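Local atomic coordinates of sister chromatid cohesion protein (Chaetomium thermophilum, PDB entry 5T8V), a protein that probably loads cohesin onto chromatin and is represented by its C-terminal fragment, a long curved array of HEAT-repeat helices. Residues A[310-315]-A[419-424]; A[301-306]-A[413-418]; A[1256-1261]-A[1372-1377]; A[1366-1371]-A[1443-1448]. All blocks are in the same frame, centred on the assembly; numbering follows the deposited sequence.

In the fold
The four contacts form two pairs at distant parts of the helical array. Contacts 1 and 2 share helix 305-315, touch each other and have centres about 10 Å apart; contacts 3 and 4 share helix 1364-1387 and lie equally close together, near the C-terminal end. Between the centres of contacts 1 and 3 there are about 78 Å. Contacts 1, 3 and 4 are buried, whereas contact 2 is partly open at the side of its serine and threonine. Contact 1 alone has a hydrogen bond across its segments. Contact 3 is wholly apolar, and contact 4 brings small side chains together between two helices.

Contact 1 (A[310-315]-A[419-424]); sequences IMRLVQ and PDWPAA
A Met-aromatic contact between Met-311 and Trp-421 opens this junction, with Met-311 SD 4.9 Å from the centroid of the six-membered indole ring and 43° off its normal. The methionine crosses the tryptophan at about a right angle. Its bend at chi3 (73°) carries CE past the ring to the tryptophan CB (3.5 Å) and on to Ala-424 CB (3.4 Å). Next to it, Arg-312 CG packs 3.5 Å from Trp-421 CZ3, while the guanidinium continues to a salt bridge with Asp-259. In this HEAT-repeat array the contact joins the last turns of helix 305-315 to the bend that leads into helix 423-440. Here Gln-315 OE1 accepts a hydrogen bond from Ala-423 N (3.0 Å), the donor lying 28° out of the carbonyl plane, and the glutamine side chain crosses the Pro-422 ring at about a right angle. An alanine in place of Gln-315 would probably leave the Ala-423 N-H without this acceptor and open a gap beside the proline. The preceding residue, Val-314, rests its CG1 on Ala-423 CB at 3.6 Å, and helix 527-550 lies against Gln-315 and Pro-422.

Contact 2 (A[301-306]-A[413-418]); sequences SSIQPV and ITCLDN
Thr-414, in the last turn of helix 402-414, turns its methyl rather than its hydroxyl to segment 301-306. CG2 stands anti to the backbone N and meets Ser-301 at both OG (3.7 Å) and CB (3.8 Å), with Ile-303 CG2 somewhat farther off at 4.3 Å. The two hydroxyls are engaged elsewhere: Thr-414 OG1 is hydrogen-bonded to Glu-410 O one turn back in its own helix, and Ser-301 OG to Asp-299 OD1, which leaves van der Waals packing across the gap. At Cys-415 the chain departs from helical geometry, and the thiol takes over as the apolar partner. Its SG lies 3.8 Å from Ile-303 CG2 and 4.0 Å from Ile-303 CD1, so that both arms of the isoleucine reach the sulfur. The same residue begins a type I beta turn closed by Asn-418 N bonding to Cys-415 O (3.1 Å). Within that turn, Leu-416 packs on helix 423-440 at Leu-428 and Asp-417 forms a salt bridge with Lys-594. Asn-418 OD1 then accepts from Asp-420 N in an Asx turn that leads the chain on toward the next helix. The contact thus sets the end of helix 402-414 against the side of a small beta hairpin on which Ser-301 and Ile-303 project, and in which strand 302-303 pairs antiparallel with strand 295-296 just ahead of helix 305-315.

Contact 3 (A[1256-1261]-A[1372-1377]); sequences IDFDIA and MILLAI
The Phe-1258 ring is approached obliquely by two side chains of helix 1364-1387: Leu-1374 CD1 lies 3.6 Å from Phe-1258 CZ and Ile-1373 CD1 4.3 Å from Phe-1258 CD1, while Ile-1256 O lies at the ring edge, in its plane. In this C-terminal part of the HEAT-repeat array, the loop between helices 1243-1254 and 1271-1284 is thereby held against helix 1364-1387. Phe-1258 CB points toward the helix, CG sits between the backbone N and carbonyl carbon (chi1 53°), and the side chain crosses Leu-1374 at about a right angle. The second point of attachment is Ile-1256, whose CG2 branch touches two isoleucines one helical turn apart, Ile-1373 through its CG2 (3.5 Å) and Ile-1377 through its CD1 (3.7 Å); in both pairs the side chains slide past each other in opposite directions. The contact across the segments is therefore entirely aliphatic and aromatic. Helix 1291-1319 also packs on the phenylalanine through Thr-1308 and Val-1312, and Ile-1256 O is hydrogen-bonded to His-1272 NE2. Asp-1257 turns from the helix, and its carboxylate ties the loop to itself and to Thr-1308 OG1. Its OD1 accepts from Phe-1258 N at 2.9 Å, met on the anti side and 26° out of the carboxylate plane.

Contact 4 (A[1366-1371]-A[1443-1448]); sequences QLTAAS and VRACKD
The thiol of Cys-1446 lies beside the backbone N and hydroxyl of Thr-1368, with SG 3.5 Å from OG1 and 3.7 Å from the Thr-1368 N. The cysteine SG stands anti to its own carbonyl carbon (chi1 -60°), and Leu-1367 CB lies on the same sulfur at 4.3 Å. The two branches of Thr-1368 divide the work: OG1 meets the sulfur, while CG2 packs against Ala-1445 CB at 4.0 Å. The hydroxyl is also within hydrogen-bonding range of two carbonyls, Met-1442 O, just ahead of segment 1443-1448, and Leu-1364 O in its own helix; its one proton must be shared or alternate between them, and the first provides a polar tie between the helices. Helices 1364-1387 and 1439-1452 pack against each other in the C-terminal part of the HEAT-repeat array, their local axes coming within 8.6 Å at a crossing angle of 52°, a spacing consistent with the small side chains at the interface. One turn on from Thr-1368, Ser-1371 sets its OG 3.7 Å from Cys-1446 CA, and its hydroxyl donates a hydrogen bond back to Leu-1367 O at 2.8 Å from OG. That carbonyl also accepts Ser-1371 N, the two donors reaching it from opposite faces of its plane. An alanine in place of Ser-1371 would probably leave Leu-1367 O without its hydroxyl donor and open a small gap beside Cys-1446. Helix 1291-1319 also borders the contact, Ile-1316 touching both Leu-1367 and Ser-1371.

Contact 1 (A[310-315]-A[419-424])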
loop_
_atom_site.group_PDB
_atom_site.type_symbol
_atom_site.label_atom_id
_atom_site.label_comp_id
_atom_site.label_asym_id
_atom_site.label_seq_id
_atom_site.Cartn_x
_atom_site.Cartn_y
_atom_site.Cartn_z
ATOM N N ILE A 310 28.698 -20.265 -10.886
ATOM C CA ILE A 310 29.023 -18.885 -10.529
ATOM C C ILE A 310 29.465 -18.810 -9.074
ATOM O O ILE A 310 30.552 -18.309 -8.753
ATOM C CB ILE A 310 27.814 -17.970 -10.798
ATOM C CG1 ILE A 310 27.563 -17.835 -12.304
ATOM C CG2 ILE A 310 28.004 -16.597 -10.148
ATOM C CD1 ILE A 310 28.625 -17.050 -13.062
ATOM N N MET A 311 28.628 -19.323 -8.170
ATOM C CA MET A 311 28.963 -19.258 -6.754
ATOM C C MET A 311 30.278 -19.973 -6.470
ATOM O O MET A 311 31.129 -19.454 -5.737
ATOM C CB MET A 311 27.825 -19.848 -5.925
ATOM C CG MET A 311 26.497 -19.143 -6.159
ATOM S SD MET A 311 25.127 -19.917 -5.297
ATOM C CE MET A 311 25.514 -19.424 -3.641
ATOM N N ARG A 312 30.476 -21.151 -7.065
ATOM C CA ARG A 312 31.736 -21.868 -6.888
ATOM C C ARG A 312 32.924 -21.002 -7.289
ATOM O O ARG A 312 33.930 -20.938 -6.574
ATOM C CB ARG A 312 31.725 -23.163 -7.699
ATOM C CG ARG A 312 30.965 -24.298 -7.039
ATOM C CD ARG A 312 31.344 -25.637 -7.650
ATOM N NE ARG A 312 32.756 -25.946 -7.456
ATOM C CZ ARG A 312 33.350 -27.041 -7.918
ATOM N NH1 ARG A 312 32.657 -27.939 -8.605
ATOM N NH2 ARG A 312 34.642 -27.238 -7.692
ATOM N N LEU A 313 32.827 -20.333 -8.440
ATOM C CA LEU A 313 33.893 -19.431 -8.864
ATOM C C LEU A 313 34.117 -18.333 -7.837
ATOM O O LEU A 313 35.258 -17.921 -7.597
ATOM C CB LEU A 313 33.560 -18.819 -10.227
ATOM C CG LEU A 313 33.413 -19.772 -11.415
ATOM C CD1 LEU A 313 33.218 -18.977 -12.697
ATOM C CD2 LEU A 313 34.611 -20.694 -11.535
ATOM N N VAL A 314 33.040 -17.845 -7.219
ATOM C CA VAL A 314 33.208 -16.829 -6.185
ATOM C C VAL A 314 33.933 -17.400 -4.971
ATOM O O VAL A 314 34.654 -16.670 -4.281
ATOM C CB VAL A 314 31.847 -16.228 -5.795
ATOM C CG1 VAL A 314 32.002 -15.254 -4.624
ATOM C CG2 VAL A 314 31.222 -15.528 -6.989
ATOM N N GLN A 315 33.766 -18.694 -4.683
ATOM C CA GLN A 315 34.389 -19.276 -3.495
ATOM C C GLN A 315 35.778 -19.844 -3.758
ATOM O O GLN A 315 36.479 -20.181 -2.797
ATOM C CB GLN A 315 33.516 -20.384 -2.891
ATOM C CG GLN A 315 32.049 -20.288 -3.226
ATOM C CD GLN A 315 31.162 -21.040 -2.260
ATOM O OE1 GLN A 315 30.086 -20.568 -1.894
ATOM N NE2 GLN A 315 31.593 -22.230 -1.861
ATOM N N PRO A 419 25.293 -23.445 4.398
ATOM C CA PRO A 419 26.740 -23.288 4.633
ATOM C C PRO A 419 27.602 -23.831 3.509
ATOM O O PRO A 419 28.785 -23.480 3.435
ATOM C CB PRO A 419 26.971 -24.056 5.942
ATOM C CG PRO A 419 25.822 -24.999 6.048
ATOM C CD PRO A 419 24.661 -24.300 5.417
ATOM N N ASP A 420 27.053 -24.679 2.636
ATOM C CA ASP A 420 27.796 -25.143 1.469
ATOM C C ASP A 420 28.036 -24.034 0.459
ATOM O O ASP A 420 28.879 -24.195 -0.430
ATOM C CB ASP A 420 27.046 -26.280 0.775
ATOM C CG ASP A 420 27.045 -27.555 1.581
ATOM O OD1 ASP A 420 27.331 -27.499 2.795
ATOM O OD2 ASP A 420 26.750 -28.619 0.997
ATOM N N TRP A 421 27.321 -22.916 0.572
ATOM C CA TRP A 421 27.299 -21.890 -0.470
ATOM C C TRP A 421 27.424 -20.508 0.159
ATOM O O TRP A 421 26.516 -19.678 0.067
ATOM C CB TRP A 421 26.021 -22.012 -1.297
ATOM C CG TRP A 421 25.926 -23.309 -2.032
ATOM C CD1 TRP A 421 25.167 -24.389 -1.694
ATOM C CD2 TRP A 421 26.630 -23.669 -3.228
ATOM N NE1 TRP A 421 25.350 -25.400 -2.608
ATOM C CE2 TRP A 421 26.243 -24.982 -3.560
ATOM C CE3 TRP A 421 27.548 -23.008 -4.050
ATOM C CZ2 TRP A 421 26.739 -25.646 -4.679
ATOM C CZ3 TRP A 421 28.040 -23.669 -5.162
ATOM C CH2 TRP A 421 27.634 -24.975 -5.465
ATOM N N PRO A 422 28.561 -20.222 0.803
ATOM C CA PRO A 422 28.738 -18.904 1.432
ATOM C C PRO A 422 28.804 -17.744 0.450
ATOM O O PRO A 422 28.734 -16.589 0.889
ATOM C CB PRO A 422 30.058 -19.056 2.202
ATOM C CG PRO A 422 30.766 -20.180 1.542
ATOM C CD PRO A 422 29.696 -21.119 1.074
ATOM N N ALA A 423 28.931 -18.000 -0.852
ATOM C CA ALA A 423 28.948 -16.917 -1.826
ATOM C C ALA A 423 27.568 -16.331 -2.083
ATOM O O ALA A 423 27.472 -15.264 -2.702
ATOM C CB ALA A 423 29.549 -17.404 -3.145
ATOM N N ALA A 424 26.503 -16.994 -1.632
ATOM C CA ALA A 424 25.164 -16.440 -1.790
ATOM C C ALA A 424 25.038 -15.106 -1.069
ATOM O O ALA A 424 24.523 -14.130 -1.625
ATOM C CB ALA A 424 24.119 -17.427 -1.263
#

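Contact 2 (A[301-306]-A[413-418])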
loop_
_atom_site.group_PDB
_atom_site.type_symbol
_atom_site.label_atom_id
_atom_site.label_comp_id
_atom_site.label_asym_id
_atom_site.label_seq_id
_atom_site.Cartn_x
_atom_site.Cartn_y
_atom_site.Cartn_z
ATOM N N SER A 301 16.801 -28.869 -1.947
ATOM C CA SER A 301 16.406 -27.818 -2.872
ATOM C C SER A 301 17.150 -27.981 -4.199
ATOM O O SER A 301 17.983 -28.876 -4.377
ATOM C CB SER A 301 16.668 -26.445 -2.257
ATOM O OG SER A 301 18.036 -26.288 -1.924
ATOM N N SER A 302 16.844 -27.093 -5.142
ATOM C CA SER A 302 17.381 -27.187 -6.491
ATOM C C SER A 302 17.676 -25.798 -7.034
ATOM O O SER A 302 16.910 -24.856 -6.811
ATOM C CB SER A 302 16.405 -27.912 -7.421
ATOM O OG SER A 302 16.041 -29.172 -6.887
ATOM N N ILE A 303 18.798 -25.684 -7.746
ATOM C CA ILE A 303 19.198 -24.463 -8.428
ATOM C C ILE A 303 19.615 -24.836 -9.841
ATOM O O ILE A 303 19.885 -25.998 -10.147
ATOM C CB ILE A 303 20.349 -23.734 -7.700
ATOM C CG1 ILE A 303 21.497 -24.708 -7.418
ATOM C CG2 ILE A 303 19.840 -23.100 -6.413
ATOM C CD1 ILE A 303 22.742 -24.053 -6.863
ATOM N N GLN A 304 19.659 -23.835 -10.712
ATOM C CA GLN A 304 20.170 -24.122 -12.045
ATOM C C GLN A 304 21.696 -24.208 -12.006
ATOM O O GLN A 304 22.340 -23.464 -11.262
ATOM C CB GLN A 304 19.721 -23.059 -13.049
ATOM C CG GLN A 304 19.989 -21.630 -12.642
ATOM C CD GLN A 304 19.621 -20.643 -13.732
ATOM O OE1 GLN A 304 19.455 -21.014 -14.894
ATOM N NE2 GLN A 304 19.482 -19.376 -13.358
ATOM N N PRO A 305 22.296 -25.104 -12.795
ATOM C CA PRO A 305 23.732 -25.384 -12.618
ATOM C C PRO A 305 24.623 -24.173 -12.827
ATOM O O PRO A 305 25.686 -24.084 -12.199
ATOM C CB PRO A 305 24.000 -26.472 -13.667
ATOM C CG PRO A 305 22.965 -26.251 -14.707
ATOM C CD PRO A 305 21.742 -25.795 -13.971
ATOM N N VAL A 306 24.230 -23.236 -13.690
ATOM C CA VAL A 306 25.035 -22.035 -13.883
ATOM C C VAL A 306 25.165 -21.267 -12.573
ATOM O O VAL A 306 26.228 -20.721 -12.262
ATOM C CB VAL A 306 24.437 -21.159 -14.998
ATOM C CG1 VAL A 306 23.033 -20.692 -14.627
ATOM C CG2 VAL A 306 25.344 -19.973 -15.290
ATOM N N ILE A 413 19.045 -16.629 -3.224
ATOM C CA ILE A 413 18.190 -16.645 -2.040
ATOM C C ILE A 413 18.034 -18.070 -1.525
ATOM O O ILE A 413 18.146 -18.331 -0.322
ATOM C CB ILE A 413 16.820 -16.016 -2.353
ATOM C CG1 ILE A 413 16.971 -14.558 -2.808
ATOM C CG2 ILE A 413 15.898 -16.107 -1.141
ATOM C CD1 ILE A 413 17.436 -13.605 -1.747
ATOM N N THR A 414 17.762 -19.012 -2.430
ATOM C CA THR A 414 17.602 -20.403 -2.018
ATOM C C THR A 414 18.811 -20.887 -1.230
ATOM O O THR A 414 18.667 -21.614 -0.240
ATOM C CB THR A 414 17.370 -21.288 -3.244
ATOM O OG1 THR A 414 16.091 -20.987 -3.815
ATOM C CG2 THR A 414 17.416 -22.772 -2.876
ATOM N N CYS A 415 20.011 -20.491 -1.650
ATOM C CA CYS A 415 21.246 -20.937 -1.024
ATOM C C CYS A 415 21.756 -19.973 0.039
ATOM O O CYS A 415 22.858 -20.177 0.556
ATOM C CB CYS A 415 22.329 -21.135 -2.086
ATOM S SG CYS A 415 21.966 -22.410 -3.300
ATOM N N LEU A 416 20.985 -18.937 0.377
ATOM C CA LEU A 416 21.464 -17.921 1.311
ATOM C C LEU A 416 21.929 -18.546 2.621
ATOM O O LEU A 416 23.063 -18.324 3.061
ATOM C CB LEU A 416 20.361 -16.892 1.570
ATOM C CG LEU A 416 20.648 -15.821 2.629
ATOM C CD1 LEU A 416 21.880 -14.998 2.272
ATOM C CD2 LEU A 416 19.442 -14.914 2.806
ATOM N N ASP A 417 21.065 -19.337 3.258
ATOM C CA ASP A 417 21.364 -19.926 4.557
ATOM C C ASP A 417 21.956 -21.323 4.442
ATOM O O ASP A 417 21.823 -22.126 5.374
ATOM C CB ASP A 417 20.105 -19.949 5.427
ATOM C CG ASP A 417 18.988 -20.779 4.825
ATOM O OD1 ASP A 417 18.947 -20.924 3.584
ATOM O OD2 ASP A 417 18.143 -21.284 5.597
ATOM N N ASN A 418 22.616 -21.632 3.327
ATOM C CA ASN A 418 23.224 -22.940 3.136
ATOM C C ASN A 418 24.725 -22.823 3.359
ATOM O O ASN A 418 25.403 -22.149 2.569
ATOM C CB ASN A 418 22.934 -23.468 1.735
ATOM C CG ASN A 418 23.334 -24.916 1.567
ATOM O OD1 ASN A 418 24.305 -25.378 2.169
ATOM N ND2 ASN A 418 22.584 -25.646 0.752
#

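Contact 3 (A[1256-1261]-A[1372-1377])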
loop_
_atom_site.group_PDB
_atom_site.type_symbol
_atom_site.label_atom_id
_atom_site.label_comp_id
_atom_site.label_asym_id
_atom_site.label_seq_id
_atom_site.Cartn_x
_atom_site.Cartn_y
_atom_site.Cartn_z
ATOM N N ILE A 1256 -13.240 43.035 -17.442
ATOM C CA ILE A 1256 -12.037 43.713 -16.974
ATOM C C ILE A 1256 -11.736 44.973 -17.777
ATOM O O ILE A 1256 -10.965 45.823 -17.308
ATOM C CB ILE A 1256 -10.827 42.760 -17.017
ATOM C CG1 ILE A 1256 -11.160 41.438 -16.318
ATOM C CG2 ILE A 1256 -9.629 43.392 -16.317
ATOM C CD1 ILE A 1256 -10.121 40.356 -16.492
ATOM N N ASP A 1257 -12.324 45.123 -18.965
ATOM C CA ASP A 1257 -12.128 46.322 -19.771
ATOM C C ASP A 1257 -12.479 47.555 -18.948
ATOM O O ASP A 1257 -13.187 47.448 -17.940
ATOM C CB ASP A 1257 -12.979 46.264 -21.042
ATOM C CG ASP A 1257 -12.311 46.943 -22.222
ATOM O OD1 ASP A 1257 -11.396 47.763 -22.000
ATOM O OD2 ASP A 1257 -12.707 46.657 -23.372
ATOM N N PHE A 1258 -12.003 48.726 -19.362
ATOM C CA PHE A 1258 -12.168 49.923 -18.553
ATOM C C PHE A 1258 -12.166 51.157 -19.440
ATOM O O PHE A 1258 -11.715 51.128 -20.588
ATOM C CB PHE A 1258 -11.067 50.035 -17.493
ATOM C CG PHE A 1258 -9.680 49.930 -18.051
ATOM C CD1 PHE A 1258 -9.092 48.691 -18.248
ATOM C CD2 PHE A 1258 -8.961 51.067 -18.377
ATOM C CE1 PHE A 1258 -7.815 48.589 -18.761
ATOM C CE2 PHE A 1258 -7.683 50.970 -18.890
ATOM C CZ PHE A 1258 -7.110 49.731 -19.081
ATOM N N ASP A 1259 -12.680 52.248 -18.877
ATOM C CA ASP A 1259 -12.699 53.553 -19.529
ATOM C C ASP A 1259 -12.196 54.570 -18.515
ATOM O O ASP A 1259 -12.895 54.874 -17.543
ATOM C CB ASP A 1259 -14.105 53.910 -20.012
ATOM C CG ASP A 1259 -14.093 54.897 -21.162
ATOM O OD1 ASP A 1259 -13.101 55.643 -21.299
ATOM O OD2 ASP A 1259 -15.079 54.926 -21.929
ATOM N N ILE A 1260 -10.983 55.082 -18.730
ATOM C CA ILE A 1260 -10.401 56.070 -17.828
ATOM C C ILE A 1260 -11.411 57.195 -17.643
ATOM O O ILE A 1260 -11.777 57.879 -18.605
ATOM C CB ILE A 1260 -9.051 56.589 -18.355
ATOM C CG1 ILE A 1260 -8.020 55.456 -18.321
ATOM C CG2 ILE A 1260 -8.566 57.767 -17.518
ATOM C CD1 ILE A 1260 -6.686 55.799 -18.951
ATOM N N ALA A 1261 -11.827 57.399 -16.390
ATOM C CA ALA A 1261 -13.035 58.122 -15.997
ATOM C C ALA A 1261 -13.910 57.147 -15.221
ATOM O O ALA A 1261 -14.801 56.507 -15.790
ATOM C CB ALA A 1261 -13.804 58.698 -17.188
ATOM N N MET A 1372 -1.709 48.692 -13.731
ATOM C CA MET A 1372 -1.758 47.518 -12.861
ATOM C C MET A 1372 -2.701 46.451 -13.401
ATOM O O MET A 1372 -2.377 45.260 -13.385
ATOM C CB MET A 1372 -2.195 47.916 -11.452
ATOM C CG MET A 1372 -1.123 48.602 -10.629
ATOM S SD MET A 1372 -1.655 48.845 -8.923
ATOM C CE MET A 1372 -3.075 49.899 -9.164
ATOM N N ILE A 1373 -3.874 46.873 -13.875
ATOM C CA ILE A 1373 -4.820 45.929 -14.460
ATOM C C ILE A 1373 -4.155 45.149 -15.587
ATOM O O ILE A 1373 -4.146 43.912 -15.589
ATOM C CB ILE A 1373 -6.079 46.668 -14.950
ATOM C CG1 ILE A 1373 -6.777 47.359 -13.771
ATOM C CG2 ILE A 1373 -7.036 45.698 -15.648
ATOM C CD1 ILE A 1373 -7.950 48.239 -14.166
ATOM N N LEU A 1374 -3.569 45.861 -16.554
ATOM C CA LEU A 1374 -2.992 45.195 -17.717
ATOM C C LEU A 1374 -1.802 44.325 -17.333
ATOM O O LEU A 1374 -1.670 43.197 -17.823
ATOM C CB LEU A 1374 -2.580 46.225 -18.767
ATOM C CG LEU A 1374 -3.715 47.051 -19.372
ATOM C CD1 LEU A 1374 -3.713 48.436 -18.781
ATOM C CD2 LEU A 1374 -3.598 47.110 -20.881
ATOM N N LEU A 1375 -0.917 44.828 -16.467
ATOM C CA LEU A 1375 0.227 44.025 -16.046
ATOM C C LEU A 1375 -0.224 42.749 -15.349
ATOM O O LEU A 1375 0.392 41.690 -15.518
ATOM C CB LEU A 1375 1.142 44.840 -15.131
ATOM C CG LEU A 1375 1.989 45.917 -15.813
ATOM C CD1 LEU A 1375 1.464 47.294 -15.487
ATOM C CD2 LEU A 1375 3.446 45.799 -15.412
ATOM N N ALA A 1376 -1.297 42.827 -14.560
ATOM C CA ALA A 1376 -1.826 41.632 -13.912
ATOM C C ALA A 1376 -2.402 40.664 -14.940
ATOM O O ALA A 1376 -2.122 39.458 -14.901
ATOM C CB ALA A 1376 -2.886 42.024 -12.883
ATOM N N ILE A 1377 -3.211 41.180 -15.871
ATOM C CA ILE A 1377 -3.760 40.343 -16.936
ATOM C C ILE A 1377 -2.642 39.585 -17.635
ATOM O O ILE A 1377 -2.684 38.356 -17.762
ATOM C CB ILE A 1377 -4.561 41.198 -17.938
ATOM C CG1 ILE A 1377 -5.795 41.804 -17.269
ATOM C CG2 ILE A 1377 -4.990 40.354 -19.141
ATOM C CD1 ILE A 1377 -6.473 42.871 -18.108
#

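Contact 4 (A[1366-1371]-A[1443-1448])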
loop_
_atom_site.group_PDB
_atom_site.type_symbol
_atom_site.label_atom_id
_atom_site.label_comp_id
_atom_site.label_asym_id
_atom_site.label_seq_id
_atom_site.Cartn_x
_atom_site.Cartn_y
_atom_site.Cartn_z
ATOM N N GLN A 1366 -4.161 57.646 -11.686
ATOM C CA GLN A 1366 -5.152 57.144 -12.631
ATOM C C GLN A 1366 -4.518 56.183 -13.629
ATOM O O GLN A 1366 -5.070 55.111 -13.907
ATOM C CB GLN A 1366 -5.816 58.316 -13.355
ATOM C CG GLN A 1366 -7.076 57.958 -14.118
ATOM C CD GLN A 1366 -7.763 59.181 -14.697
ATOM O OE1 GLN A 1366 -7.109 60.085 -15.218
ATOM N NE2 GLN A 1366 -9.087 59.217 -14.605
ATOM N N LEU A 1367 -3.348 56.543 -14.165
ATOM C CA LEU A 1367 -2.689 55.705 -15.160
ATOM C C LEU A 1367 -1.907 54.563 -14.531
ATOM O O LEU A 1367 -1.686 53.541 -15.187
ATOM C CB LEU A 1367 -1.764 56.557 -16.028
ATOM C CG LEU A 1367 -2.461 57.696 -16.775
ATOM C CD1 LEU A 1367 -1.444 58.525 -17.530
ATOM C CD2 LEU A 1367 -3.529 57.157 -17.722
ATOM N N THR A 1368 -1.468 54.716 -13.283
ATOM C CA THR A 1368 -0.943 53.571 -12.552
ATOM C C THR A 1368 -2.049 52.555 -12.297
ATOM O O THR A 1368 -1.875 51.354 -12.538
ATOM C CB THR A 1368 -0.321 54.040 -11.240
ATOM O OG1 THR A 1368 0.707 55.004 -11.504
ATOM C CG2 THR A 1368 0.276 52.855 -10.460
ATOM N N ALA A 1369 -3.202 53.029 -11.814
ATOM C CA ALA A 1369 -4.385 52.181 -11.706
ATOM C C ALA A 1369 -4.660 51.463 -13.017
ATOM O O ALA A 1369 -4.834 50.239 -13.048
ATOM C CB ALA A 1369 -5.595 53.025 -11.303
ATOM N N ALA A 1370 -4.712 52.217 -14.116
ATOM C CA ALA A 1370 -4.891 51.610 -15.429
ATOM C C ALA A 1370 -3.874 50.499 -15.656
ATOM O O ALA A 1370 -4.237 49.347 -15.913
ATOM C CB ALA A 1370 -4.774 52.683 -16.515
ATOM N N SER A 1371 -2.587 50.830 -15.531
ATOM C CA SER A 1371 -1.520 49.886 -15.852
ATOM C C SER A 1371 -1.661 48.590 -15.061
ATOM O O SER A 1371 -1.716 47.499 -15.641
ATOM C CB SER A 1371 -0.158 50.532 -15.584
ATOM O OG SER A 1371 0.024 51.699 -16.367
ATOM N N VAL A 1443 5.396 54.958 -10.719
ATOM C CA VAL A 1443 5.942 55.259 -12.039
ATOM C C VAL A 1443 6.541 54.013 -12.687
ATOM O O VAL A 1443 6.463 53.852 -13.910
ATOM C CB VAL A 1443 6.975 56.395 -11.947
ATOM C CG1 VAL A 1443 7.529 56.729 -13.330
ATOM C CG2 VAL A 1443 6.343 57.631 -11.321
ATOM N N ARG A 1444 7.147 53.116 -11.902
ATOM C CA ARG A 1444 7.682 51.888 -12.483
ATOM C C ARG A 1444 6.574 51.006 -13.041
ATOM O O ARG A 1444 6.821 50.209 -13.950
ATOM C CB ARG A 1444 8.499 51.103 -11.455
ATOM C CG ARG A 1444 8.790 49.670 -11.901
ATOM C CD ARG A 1444 9.888 49.003 -11.095
ATOM N NE ARG A 1444 9.569 48.919 -9.672
ATOM C CZ ARG A 1444 10.132 48.060 -8.827
ATOM N NH1 ARG A 1444 9.779 48.062 -7.548
ATOM N NH2 ARG A 1444 11.039 47.190 -9.254
ATOM N N ALA A 1445 5.358 51.117 -12.504
ATOM C CA ALA A 1445 4.235 50.391 -13.083
ATOM C C ALA A 1445 3.931 50.901 -14.486
ATOM O O ALA A 1445 3.891 50.124 -15.449
ATOM C CB ALA A 1445 3.008 50.520 -12.181
ATOM N N CYS A 1446 3.724 52.213 -14.621
ATOM C CA CYS A 1446 3.489 52.797 -15.938
ATOM C C CYS A 1446 4.626 52.464 -16.893
ATOM O O CYS A 1446 4.392 52.175 -18.072
ATOM C CB CYS A 1446 3.317 54.311 -15.817
ATOM S SG CYS A 1446 1.935 54.819 -14.778
ATOM N N LYS A 1447 5.866 52.495 -16.403
ATOM C CA LYS A 1447 7.008 52.156 -17.246
ATOM C C LYS A 1447 6.922 50.712 -17.726
ATOM O O LYS A 1447 7.000 50.437 -18.931
ATOM C CB LYS A 1447 8.305 52.387 -16.471
ATOM C CG LYS A 1447 9.573 52.178 -17.283
ATOM C CD LYS A 1447 10.746 51.852 -16.377
ATOM C CE LYS A 1447 12.040 51.730 -17.159
ATOM N NZ LYS A 1447 13.157 51.246 -16.304
ATOM N N ASP A 1448 6.766 49.772 -16.790
ATOM C CA ASP A 1448 6.650 48.364 -17.152
ATOM C C ASP A 1448 5.494 48.126 -18.113
ATOM O O ASP A 1448 5.513 47.152 -18.875
ATOM C CB ASP A 1448 6.474 47.511 -15.895
ATOM C CG ASP A 1448 7.709 47.503 -15.015
ATOM O OD1 ASP A 1448 8.828 47.644 -15.553
ATOM O OD2 ASP A 1448 7.559 47.355 -13.783
#